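Long-range contacts in Stk_08120 (Sulfolobus tokodaii, PDB 3W9K), which probably serves as a fatty acid-binding protein, holding a myristic acid between its curved antiparallel sheet and its long C-terminal helix: residues 6-11 with 97-102; 34-39 with 113-118; 61-66 with 76-81. All blocks are in the same frame, centred on the assembly; numbering follows the deposited sequence.

Interaction 1 (6-11 with 97-102); sequences KVEKEI and QIILEH. With MYR (myristic acid), chain B.
Val-7 and Leu-100 face each other as a hydrogen-bonded antiparallel pair, joined both ways: Val-7 N gives to Leu-100 O, and Leu-100 N gives to Val-7 O at 2.9 Å, almost straight at 177°. Lys-9 and Ile-98 repeat this two residues along, with Ile-98 N to Lys-9 O at 2.8 Å. The closely packed side of the pairing is the inner face, where Ile-98 and Leu-100 are buried. Val-7 CG1 sits against Leu-100 CB at 4.1 Å, and Ile-11 CD1 meets Ile-98 CD1 at 3.7 Å. With CG1 tucked between its backbone N and carbonyl carbon (chi1 59°), Val-7 brings that methyl to 3.9 Å from MYR C4, while Leu-100 CD2 touches C7 of the same acyl chain. These strands, first and last in sequence, lie side by side in the Bet v 1-like sheet, the wall on which the fatty acid lies, and the 105-137 helix packs over them: Lys-9 NZ crosses to it in a salt bridge with Asp-120.

The outer face is polar and more open to solvent. Glu-8 lies alongside Ile-99, its CD 3.5 Å from Ile-99 CG1, and its OE2 takes Lys-6 NZ in a 2.7 Å salt bridge, met on the anti side of the carboxylate. The exposed Lys-6 also leans its CB on Glu-101 CG, whose OE1 turns to Tyr-87. Farther along, Glu-10 is exposed and reaches Lys-91.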
loop_
_atom_site.group_PDB
_atom_site.type_symbol
_atom_site.label_atom_id
_atom_site.label_comp_id
_atom_site.label_asym_id
_atom_site.label_seq_id
_atom_site.Cartn_x
_atom_site.Cartn_y
_atom_site.Cartn_z
ATOM N N LYS A 6 -11.698 8.578 2.206
ATOM C CA LYS A 6 -11.094 7.278 2.032
ATOM C C LYS A 6 -11.432 6.559 0.750
ATOM O O LYS A 6 -12.523 6.723 0.169
ATOM C CB LYS A 6 -11.376 6.369 3.257
ATOM C CG LYS A 6 -12.789 5.892 3.447
ATOM C CD LYS A 6 -12.969 5.287 4.883
ATOM C CE LYS A 6 -14.491 5.138 5.307
ATOM N NZ LYS A 6 -15.079 3.883 4.753
ATOM N N VAL A 7 -10.503 5.725 0.313
ATOM C CA VAL A 7 -10.806 4.865 -0.821
ATOM C C VAL A 7 -10.406 3.445 -0.354
ATOM O O VAL A 7 -9.403 3.284 0.352
ATOM C CB VAL A 7 -10.074 5.294 -2.113
ATOM C CG1 VAL A 7 -8.605 5.296 -1.937
ATOM C CG2 VAL A 7 -10.456 4.413 -3.283
ATOM N N GLU A 8 -11.207 2.455 -0.741
ATOM C CA GLU A 8 -11.081 1.102 -0.142
ATOM C C GLU A 8 -11.113 0.057 -1.235
ATOM O O GLU A 8 -11.693 0.304 -2.305
ATOM C CB GLU A 8 -12.284 0.825 0.762
ATOM C CG GLU A 8 -12.321 1.697 1.968
ATOM C CD GLU A 8 -13.143 1.116 3.062
ATOM O OE1 GLU A 8 -13.355 -0.104 3.066
ATOM O OE2 GLU A 8 -13.510 1.874 3.981
ATOM N N LYS A 9 -10.523 -1.129 -0.991
ATOM C CA LYS A 9 -10.671 -2.222 -1.941
ATOM C C LYS A 9 -10.630 -3.532 -1.194
ATOM O O LYS A 9 -9.720 -3.760 -0.375
ATOM C CB LYS A 9 -9.536 -2.220 -3.027
ATOM C CG LYS A 9 -9.625 -3.350 -4.128
ATOM C CD LYS A 9 -10.682 -2.944 -5.204
ATOM C CE LYS A 9 -10.979 -4.132 -6.128
ATOM N NZ LYS A 9 -11.686 -3.564 -7.313
ATOM N N GLU A 10 -11.541 -4.427 -1.568
ATOM C CA GLU A 10 -11.448 -5.799 -1.052
ATOM C C GLU A 10 -10.558 -6.629 -1.961
ATOM O O GLU A 10 -10.614 -6.465 -3.179
ATOM C CB GLU A 10 -12.831 -6.426 -0.943
ATOM C CG GLU A 10 -12.824 -7.905 -0.486
ATOM C CD GLU A 10 -14.245 -8.438 -0.330
ATOM O OE1 GLU A 10 -14.755 -8.900 -1.356
ATOM O OE2 GLU A 10 -14.840 -8.340 0.772
ATOM N N ILE A 11 -9.732 -7.488 -1.369
ATOM C CA ILE A 11 -8.874 -8.382 -2.098
ATOM C C ILE A 11 -9.191 -9.828 -1.657
ATOM O O ILE A 11 -9.153 -10.152 -0.473
ATOM C CB ILE A 11 -7.381 -8.032 -1.865
ATOM C CG1 ILE A 11 -7.116 -6.582 -2.339
ATOM C CG2 ILE A 11 -6.467 -9.059 -2.584
ATOM C CD1 ILE A 11 -5.937 -6.329 -3.154
ATOM N N GLN A 97 -8.879 -6.300 3.356
ATOM C CA GLN A 97 -9.391 -4.995 2.941
ATOM C C GLN A 97 -8.288 -4.014 2.978
ATOM O O GLN A 97 -7.551 -3.938 3.973
ATOM C CB GLN A 97 -10.530 -4.530 3.882
ATOM C CG GLN A 97 -11.321 -3.299 3.407
ATOM C CD GLN A 97 -12.339 -3.644 2.316
ATOM O OE1 GLN A 97 -13.045 -2.766 1.779
ATOM N NE2 GLN A 97 -12.432 -4.907 2.002
ATOM N N ILE A 98 -8.140 -3.254 1.917
ATOM C CA ILE A 98 -7.180 -2.148 1.947
ATOM C C ILE A 98 -7.964 -0.824 2.036
ATOM O O ILE A 98 -8.954 -0.638 1.313
ATOM C CB ILE A 98 -6.310 -2.113 0.670
ATOM C CG1 ILE A 98 -5.579 -3.463 0.531
ATOM C CG2 ILE A 98 -5.307 -0.899 0.697
ATOM C CD1 ILE A 98 -4.839 -3.610 -0.838
ATOM N N ILE A 99 -7.529 0.052 2.923
ATOM C CA ILE A 99 -8.193 1.365 3.095
ATOM C C ILE A 99 -7.155 2.464 3.132
ATOM O O ILE A 99 -6.258 2.461 3.985
ATOM C CB ILE A 99 -8.971 1.454 4.452
ATOM C CG1 ILE A 99 -10.028 0.362 4.552
ATOM C CG2 ILE A 99 -9.675 2.834 4.642
ATOM C CD1 ILE A 99 -9.687 -0.642 5.626
ATOM N N LEU A 100 -7.259 3.439 2.243
ATOM C CA LEU A 100 -6.335 4.561 2.240
ATOM C C LEU A 100 -7.118 5.835 2.618
ATOM O O LEU A 100 -8.080 6.179 1.920
ATOM C CB LEU A 100 -5.697 4.735 0.859
ATOM C CG LEU A 100 -4.746 5.911 0.779
ATOM C CD1 LEU A 100 -3.584 5.731 1.730
ATOM C CD2 LEU A 100 -4.243 6.129 -0.673
ATOM N N GLU A 101 -6.738 6.470 3.714
ATOM C CA GLU A 101 -7.410 7.750 4.105
ATOM C C GLU A 101 -6.410 8.847 4.019
ATOM O O GLU A 101 -5.296 8.695 4.544
ATOM C CB GLU A 101 -7.872 7.708 5.571
ATOM C CG GLU A 101 -8.568 6.487 5.965
ATOM C CD GLU A 101 -9.109 6.597 7.408
ATOM O OE1 GLU A 101 -8.391 7.053 8.353
ATOM O OE2 GLU A 101 -10.249 6.142 7.551
ATOM N N HIS A 102 -6.769 9.964 3.387
ATOM C CA HIS A 102 -5.809 11.006 3.097
ATOM C C HIS A 102 -6.424 12.375 3.534
ATOM O O HIS A 102 -7.617 12.571 3.335
ATOM C CB HIS A 102 -5.443 10.983 1.600
ATOM C CG HIS A 102 -4.313 11.920 1.237
ATOM N ND1 HIS A 102 -2.982 11.630 1.497
ATOM C CD2 HIS A 102 -4.320 13.144 0.637
ATOM C CE1 HIS A 102 -2.223 12.629 1.079
ATOM N NE2 HIS A 102 -3.016 13.583 0.601
HETATM C C1 MYR B . -12.376 10.676 -2.328
HETATM O O1 MYR B . -13.330 9.968 -1.914
HETATM O O2 MYR B . -12.557 11.363 -3.381
HETATM C C2 MYR B . -11.036 10.756 -1.600
HETATM C C3 MYR B . -10.339 9.424 -1.278
HETATM C C4 MYR B . -9.155 9.130 -2.218
HETATM C C5 MYR B . -7.751 9.148 -1.589
HETATM C C6 MYR B . -6.721 9.499 -2.627
HETATM C C7 MYR B . -5.335 9.580 -2.049
HETATM C C8 MYR B . -4.350 9.922 -3.135
HETATM C C9 MYR B . -3.015 10.146 -2.463
HETATM C C10 MYR B . -1.987 10.759 -3.386
HETATM C C11 MYR B . -0.821 10.763 -2.450
HETATM C C12 MYR B . 0.183 11.839 -2.737
HETATM C C13 MYR B . 0.904 12.081 -1.438
HETATM C C14 MYR B . 1.186 10.756 -0.765
#

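Interaction 2 (34-39 with 113-118); sequences IFPGIA and PYVSSN. With MYR (myristic acid), chain B.
Asn-118 ND2 gives a hydrogen bond to Ile-34 O, 2.9 Å long and bent to 145°. The donor comes in from above the carbonyl plane, with a C=O...N angle of 105°, and so does not lie on a lone pair of the oxygen. The same ND2 also donates to a water, which in turn accepts from Gly-37 N at 2.9 Å, so the amide reaches the turn after Pro-36 as well as the helix end before it.

Next to this polar grip the contact is apolar. Pro-36 CB rests on Tyr-114 CB at 3.6 Å, the two side chains crossing at about a right angle. Val-115 reaches in with both methyls: CG1 meets Ile-34 CG2 at 4.0 Å, and CG2, lying anti to its own carbonyl carbon while CG1 is anti to the backbone N (chi1 174°), comes to 3.9 Å from Pro-36 CD. Phe-35 turns the other way, leaving the helix face to meet the far end of the fatty acid: MYR C14 comes at the edge of its ring, in plane, 3.3 Å from CE2. Val-115 at C8, Pro-36 at C10 and Phe-35 at C14 pack along the tail half of the acyl chain.

A second shell holds these groups in place. Asn-118 OD1 accepts from Arg-121, which fixes which way the amide is turned; Tyr-60 OH bonds Pro-36 O, and the Phe-35 ring packs edge-to-face with that of Tyr-77. The 34-39 segment is the link from helix 27-34 into edge strand 38-43, wedged between the long helix 105-137, strand 48-55 through Phe-55, and strand 95-102, where Ile-34 meets Ile-98.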
loop_
_atom_site.group_PDB
_atom_site.type_symbol
_atom_site.label_atom_id
_atom_site.label_comp_id
_atom_site.label_asym_id
_atom_site.label_seq_id
_atom_site.Cartn_x
_atom_site.Cartn_y
_atom_site.Cartn_z
ATOM N N ILE A 34 0.776 0.721 -4.502
ATOM C CA ILE A 34 -0.526 1.420 -4.318
ATOM C C ILE A 34 -0.465 2.927 -4.594
ATOM O O ILE A 34 -1.384 3.491 -5.200
ATOM C CB ILE A 34 -1.074 1.154 -2.875
ATOM C CG1 ILE A 34 -1.421 -0.346 -2.712
ATOM C CG2 ILE A 34 -2.287 2.080 -2.527
ATOM C CD1 ILE A 34 -1.710 -0.720 -1.205
ATOM N N PHE A 35 0.615 3.556 -4.194
ATOM C CA PHE A 35 0.680 5.034 -4.331
ATOM C C PHE A 35 0.877 5.399 -5.820
ATOM O O PHE A 35 1.346 4.571 -6.592
ATOM C CB PHE A 35 1.796 5.606 -3.444
ATOM C CG PHE A 35 1.334 5.902 -2.031
ATOM C CD1 PHE A 35 0.870 4.863 -1.185
ATOM C CD2 PHE A 35 1.322 7.222 -1.547
ATOM C CE1 PHE A 35 0.452 5.138 0.146
ATOM C CE2 PHE A 35 0.892 7.482 -0.192
ATOM C CZ PHE A 35 0.470 6.442 0.619
ATOM N N PRO A 36 0.496 6.648 -6.237
ATOM C CA PRO A 36 0.581 7.010 -7.678
ATOM C C PRO A 36 2.028 7.189 -8.175
ATOM O O PRO A 36 2.717 8.018 -7.614
ATOM C CB PRO A 36 -0.103 8.395 -7.751
ATOM C CG PRO A 36 -0.921 8.489 -6.523
ATOM C CD PRO A 36 -0.216 7.655 -5.440
ATOM N N GLY A 37 2.471 6.475 -9.204
ATOM C CA GLY A 37 3.741 6.844 -9.921
ATOM C C GLY A 37 5.010 6.878 -9.055
ATOM O O GLY A 37 5.851 7.812 -9.176
ATOM N N ILE A 38 5.139 5.892 -8.151
ATOM C CA ILE A 38 6.296 5.862 -7.236
ATOM C C ILE A 38 7.513 5.495 -8.082
ATOM O O ILE A 38 7.500 4.462 -8.810
ATOM C CB ILE A 38 6.096 4.794 -6.100
ATOM C CG1 ILE A 38 5.008 5.234 -5.109
ATOM C CG2 ILE A 38 7.404 4.591 -5.279
ATOM C CD1 ILE A 38 5.528 6.342 -4.196
ATOM N N ALA A 39 8.519 6.333 -7.987
ATOM C CA ALA A 39 9.759 6.189 -8.749
ATOM C C ALA A 39 10.965 5.900 -7.845
ATOM O O ALA A 39 12.063 5.559 -8.348
ATOM C CB ALA A 39 10.025 7.437 -9.515
ATOM N N PRO A 113 -7.883 8.489 -8.900
ATOM C CA PRO A 113 -7.969 7.524 -9.999
ATOM C C PRO A 113 -6.692 6.663 -10.106
ATOM O O PRO A 113 -6.804 5.503 -10.514
ATOM C CB PRO A 113 -8.087 8.363 -11.283
ATOM C CG PRO A 113 -8.119 9.787 -10.866
ATOM C CD PRO A 113 -8.023 9.897 -9.364
ATOM N N TYR A 114 -5.521 7.215 -9.717
ATOM C CA TYR A 114 -4.248 6.464 -9.813
ATOM C C TYR A 114 -4.247 5.375 -8.745
ATOM O O TYR A 114 -3.870 4.195 -8.999
ATOM C CB TYR A 114 -3.075 7.431 -9.621
ATOM C CG TYR A 114 -3.066 8.391 -10.798
ATOM C CD1 TYR A 114 -2.653 7.957 -12.070
ATOM C CD2 TYR A 114 -3.559 9.691 -10.668
ATOM C CE1 TYR A 114 -2.709 8.837 -13.158
ATOM C CE2 TYR A 114 -3.599 10.539 -11.723
ATOM C CZ TYR A 114 -3.183 10.134 -12.949
ATOM O OH TYR A 114 -3.245 11.029 -13.975
ATOM N N VAL A 115 -4.650 5.774 -7.546
ATOM C CA VAL A 115 -4.764 4.809 -6.451
ATOM C C VAL A 115 -5.779 3.723 -6.771
ATOM O O VAL A 115 -5.473 2.518 -6.620
ATOM C CB VAL A 115 -5.012 5.459 -5.062
ATOM C CG1 VAL A 115 -5.275 4.373 -4.011
ATOM C CG2 VAL A 115 -3.769 6.266 -4.609
ATOM N N SER A 116 -6.937 4.113 -7.251
ATOM C CA SER A 116 -7.975 3.139 -7.605
ATOM C C SER A 116 -7.522 2.148 -8.704
ATOM O O SER A 116 -7.783 0.912 -8.633
ATOM C CB SER A 116 -9.236 3.907 -8.006
ATOM O OG SER A 116 -10.250 3.022 -8.307
ATOM N N SER A 117 -6.813 2.669 -9.690
ATOM C CA SER A 117 -6.249 1.841 -10.733
ATOM C C SER A 117 -5.278 0.813 -10.143
ATOM O O SER A 117 -5.321 -0.429 -10.509
ATOM C CB SER A 117 -5.551 2.708 -11.791
ATOM O OG SER A 117 -4.738 1.825 -12.570
ATOM N N ASN A 118 -4.447 1.287 -9.197
ATOM C CA ASN A 118 -3.491 0.369 -8.530
ATOM C C ASN A 118 -4.230 -0.656 -7.708
ATOM O O ASN A 118 -3.874 -1.816 -7.736
ATOM C CB ASN A 118 -2.527 1.141 -7.622
ATOM C CG ASN A 118 -1.371 1.749 -8.411
ATOM O OD1 ASN A 118 -0.877 1.141 -9.394
ATOM N ND2 ASN A 118 -0.919 2.927 -7.998
HETATM C C1 MYR B . -12.376 10.676 -2.328
HETATM O O1 MYR B . -13.330 9.968 -1.914
HETATM O O2 MYR B . -12.557 11.363 -3.381
HETATM C C2 MYR B . -11.036 10.756 -1.600
HETATM C C3 MYR B . -10.339 9.424 -1.278
HETATM C C4 MYR B . -9.155 9.130 -2.218
HETATM C C5 MYR B . -7.751 9.148 -1.589
HETATM C C6 MYR B . -6.721 9.499 -2.627
HETATM C C7 MYR B . -5.335 9.580 -2.049
HETATM C C8 MYR B . -4.350 9.922 -3.135
HETATM C C9 MYR B . -3.015 10.146 -2.463
HETATM C C10 MYR B . -1.987 10.759 -3.386
HETATM C C11 MYR B . -0.821 10.763 -2.450
HETATM C C12 MYR B . 0.183 11.839 -2.737
HETATM C C13 MYR B . 0.904 12.081 -1.438
HETATM C C14 MYR B . 1.186 10.756 -0.765
HETATM O O HOH W 1 0.797 4.307 -10.292
#

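Interaction 3 (61-66 with 76-81); sequences KVKGRV and IYDSDR. With MYR (myristic acid), chain B.
Lys-63 and Asp-78 both start their side chains between the backbone N and the carbonyl carbon, at chi1 69° and 61°, which brings the two facing chains together over the outer side of the hairpin. Lys-63 then runs extended until it bends at chi4, bringing NZ down on Asp-78 OD2 at 2.7 Å. The salt bridge uses the syn lone pair of that oxygen, and the lysine CG lies 3.5 Å from Asp-78 OD2, so the aliphatic part of the chain also rests on the carboxylate. With an alanine here in place of Asp-78 the carboxylate is gone, which is likely to leave the Lys-63 ammonium without its mate and its chain freer to swing.

The backbones of Lys-63 and Asp-78 bond each other both ways, and so, two residues on, do those of Arg-65 and Ile-76, in the antiparallel ladder of a beta hairpin. Gly-64 comes within 4.0 Å of Tyr-77, CA to CA, where a side-chain carbon would run into Ile-76 O. On the inner face Val-62 CG2 packs against Tyr-77 CB at 3.6 Å, while the tyrosine hydroxyl goes off to His-102. Where strand 76-79 ends, Ser-79 OG accepts from Arg-81 N in an ST turn and also hydrogen-bonds Gly-82 O, and Asp-80 OD1 takes Lys-61 N on its syn side.

The chemistry divides by face. Charge pairing holds the outer side, in large part open to solvent. On the inner side the end of the acyl chain meets the Tyr-77 ring, the aliphatic CB of Arg-81 and Ser-79 OG, 3.3 Å from MYR C13, a hydroxyl whose polar needs are already met by protein partners.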
loop_
_atom_site.group_PDB
_atom_site.type_symbol
_atom_site.label_atom_id
_atom_site.label_comp_id
_atom_site.label_asym_id
_atom_site.label_seq_id
_atom_site.Cartn_x
_atom_site.Cartn_y
_atom_site.Cartn_z
ATOM N N LYS A 61 6.995 13.813 -2.178
ATOM C CA LYS A 61 7.913 12.990 -1.374
ATOM C C LYS A 61 7.114 12.557 -0.160
ATOM O O LYS A 61 6.574 13.437 0.579
ATOM C CB LYS A 61 9.152 13.832 -0.995
ATOM C CG LYS A 61 9.970 14.350 -2.220
ATOM C CD LYS A 61 10.983 15.467 -1.844
ATOM C CE LYS A 61 12.233 14.919 -1.086
ATOM N NZ LYS A 61 12.207 15.115 0.431
ATOM N N VAL A 62 6.994 11.250 0.095
ATOM C CA VAL A 62 6.172 10.762 1.229
ATOM C C VAL A 62 7.106 9.920 2.126
ATOM O O VAL A 62 8.036 9.269 1.625
ATOM C CB VAL A 62 4.957 9.938 0.757
ATOM C CG1 VAL A 62 5.414 8.827 -0.130
ATOM C CG2 VAL A 62 4.157 9.322 1.951
ATOM N N LYS A 63 6.881 9.938 3.438
ATOM C CA LYS A 63 7.685 9.065 4.308
ATOM C C LYS A 63 6.757 8.601 5.413
ATOM O O LYS A 63 5.699 9.198 5.660
ATOM C CB LYS A 63 8.905 9.824 4.908
ATOM C CG LYS A 63 8.498 10.900 5.952
ATOM C CD LYS A 63 9.841 11.630 6.293
ATOM C CE LYS A 63 9.719 12.540 7.485
ATOM N NZ LYS A 63 8.861 13.713 7.235
ATOM N N GLY A 64 7.060 7.482 6.039
ATOM C CA GLY A 64 6.162 7.079 7.117
ATOM C C GLY A 64 6.670 5.825 7.790
ATOM O O GLY A 64 7.829 5.411 7.613
ATOM N N ARG A 65 5.785 5.280 8.620
ATOM C CA ARG A 65 6.140 4.180 9.517
ATOM C C ARG A 65 5.073 3.152 9.496
ATOM O O ARG A 65 3.918 3.477 9.401
ATOM C CB ARG A 65 6.282 4.669 10.969
ATOM C CG ARG A 65 6.832 3.539 11.854
ATOM C CD ARG A 65 7.115 3.955 13.316
ATOM N NE ARG A 65 8.311 3.244 13.779
ATOM C CZ ARG A 65 9.485 3.833 13.992
ATOM N NH1 ARG A 65 9.613 5.150 13.802
ATOM N NH2 ARG A 65 10.532 3.104 14.396
ATOM N N VAL A 66 5.476 1.892 9.611
ATOM C CA VAL A 66 4.549 0.758 9.587
ATOM C C VAL A 66 4.355 0.237 11.026
ATOM O O VAL A 66 5.358 0.073 11.785
ATOM C CB VAL A 66 5.146 -0.404 8.774
ATOM C CG1 VAL A 66 4.222 -1.629 8.821
ATOM C CG2 VAL A 66 5.436 0.051 7.307
ATOM N N ILE A 76 1.444 4.815 8.648
ATOM C CA ILE A 76 1.089 6.264 8.942
ATOM C C ILE A 76 2.071 7.056 8.105
ATOM O O ILE A 76 3.259 6.828 8.234
ATOM C CB ILE A 76 1.262 6.593 10.419
ATOM C CG1 ILE A 76 0.262 5.753 11.212
ATOM C CG2 ILE A 76 0.937 8.091 10.710
ATOM C CD1 ILE A 76 -0.032 6.267 12.607
ATOM N N TYR A 77 1.609 8.008 7.298
ATOM C CA TYR A 77 2.543 8.676 6.365
ATOM C C TYR A 77 2.305 10.197 6.367
ATOM O O TYR A 77 1.201 10.641 6.660
ATOM C CB TYR A 77 2.454 8.107 4.931
ATOM C CG TYR A 77 1.114 8.351 4.228
ATOM C CD1 TYR A 77 0.869 9.570 3.545
ATOM C CD2 TYR A 77 0.080 7.408 4.290
ATOM C CE1 TYR A 77 -0.396 9.836 2.951
ATOM C CE2 TYR A 77 -1.169 7.645 3.694
ATOM C CZ TYR A 77 -1.383 8.858 2.989
ATOM O OH TYR A 77 -2.615 9.100 2.420
ATOM N N ASP A 78 3.331 10.930 5.982
ATOM C CA ASP A 78 3.218 12.405 5.813
ATOM C C ASP A 78 3.884 12.766 4.515
ATOM O O ASP A 78 4.834 12.136 4.078
ATOM C CB ASP A 78 3.849 13.159 7.020
ATOM C CG ASP A 78 5.350 12.874 7.202
ATOM O OD1 ASP A 78 5.650 11.985 8.040
ATOM O OD2 ASP A 78 6.219 13.540 6.531
ATOM N N SER A 79 3.380 13.775 3.843
ATOM C CA SER A 79 3.996 14.180 2.571
ATOM C C SER A 79 3.763 15.644 2.335
ATOM O O SER A 79 2.870 16.220 2.968
ATOM C CB SER A 79 3.428 13.401 1.368
ATOM O OG SER A 79 2.289 14.008 0.829
ATOM N N ASP A 80 4.502 16.189 1.363
ATOM C CA ASP A 80 4.279 17.577 0.912
ATOM C C ASP A 80 2.943 17.734 0.183
ATOM O O ASP A 80 2.604 18.877 -0.175
ATOM C CB ASP A 80 5.392 18.129 0.031
ATOM C CG ASP A 80 5.801 17.195 -1.133
ATOM O OD1 ASP A 80 5.342 16.028 -1.233
ATOM O OD2 ASP A 80 6.689 17.620 -1.920
ATOM N N ARG A 81 2.207 16.640 -0.035
ATOM C CA ARG A 81 0.848 16.725 -0.623
ATOM C C ARG A 81 -0.255 16.285 0.337
ATOM O O ARG A 81 -1.363 16.044 -0.085
ATOM C CB ARG A 81 0.759 15.942 -1.935
ATOM C CG ARG A 81 1.819 16.295 -2.983
ATOM C CD ARG A 81 1.865 17.726 -3.434
ATOM N NE ARG A 81 2.854 17.892 -4.534
ATOM C CZ ARG A 81 2.846 18.918 -5.382
ATOM N NH1 ARG A 81 1.879 19.828 -5.270
ATOM N NH2 ARG A 81 3.792 19.036 -6.320
HETATM C C1 MYR B . -12.376 10.676 -2.328
HETATM O O1 MYR B . -13.330 9.968 -1.914
HETATM O O2 MYR B . -12.557 11.363 -3.381
HETATM C C2 MYR B . -11.036 10.756 -1.600
HETATM C C3 MYR B . -10.339 9.424 -1.278
HETATM C C4 MYR B . -9.155 9.130 -2.218
HETATM C C5 MYR B . -7.751 9.148 -1.589
HETATM C C6 MYR B . -6.721 9.499 -2.627
HETATM C C7 MYR B . -5.335 9.580 -2.049
HETATM C C8 MYR B . -4.350 9.922 -3.135
HETATM C C9 MYR B . -3.015 10.146 -2.463
HETATM C C10 MYR B . -1.987 10.759 -3.386
HETATM C C11 MYR B . -0.821 10.763 -2.450
HETATM C C12 MYR B . 0.183 11.839 -2.737
HETATM C C13 MYR B . 0.904 12.081 -1.438
HETATM C C14 MYR B . 1.186 10.756 -0.765
#

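In the fold
From the N terminus, strand 6-12 pairs with strand 95-102 when the chain returns, so interaction 1 closes a long loop and joins the sheet's edge strand to its neighbour. Interaction 2 opens inside that loop, at the end of helix 27-34, and closes beyond it on helix 105-137, so the two cross. Interaction 3, the hairpin of strands 58-69 and 72-79, is nested inside both. Val-115 packs on Val-7 and Leu-100 between interactions 1 and 2, and His-102 probably hydrogen-bonds Arg-81 O between 1 and 3. Sheet edge, the link after helix 27-34, the long helix and the hairpin thereby meet round one acyl chain, which all three interactions touch.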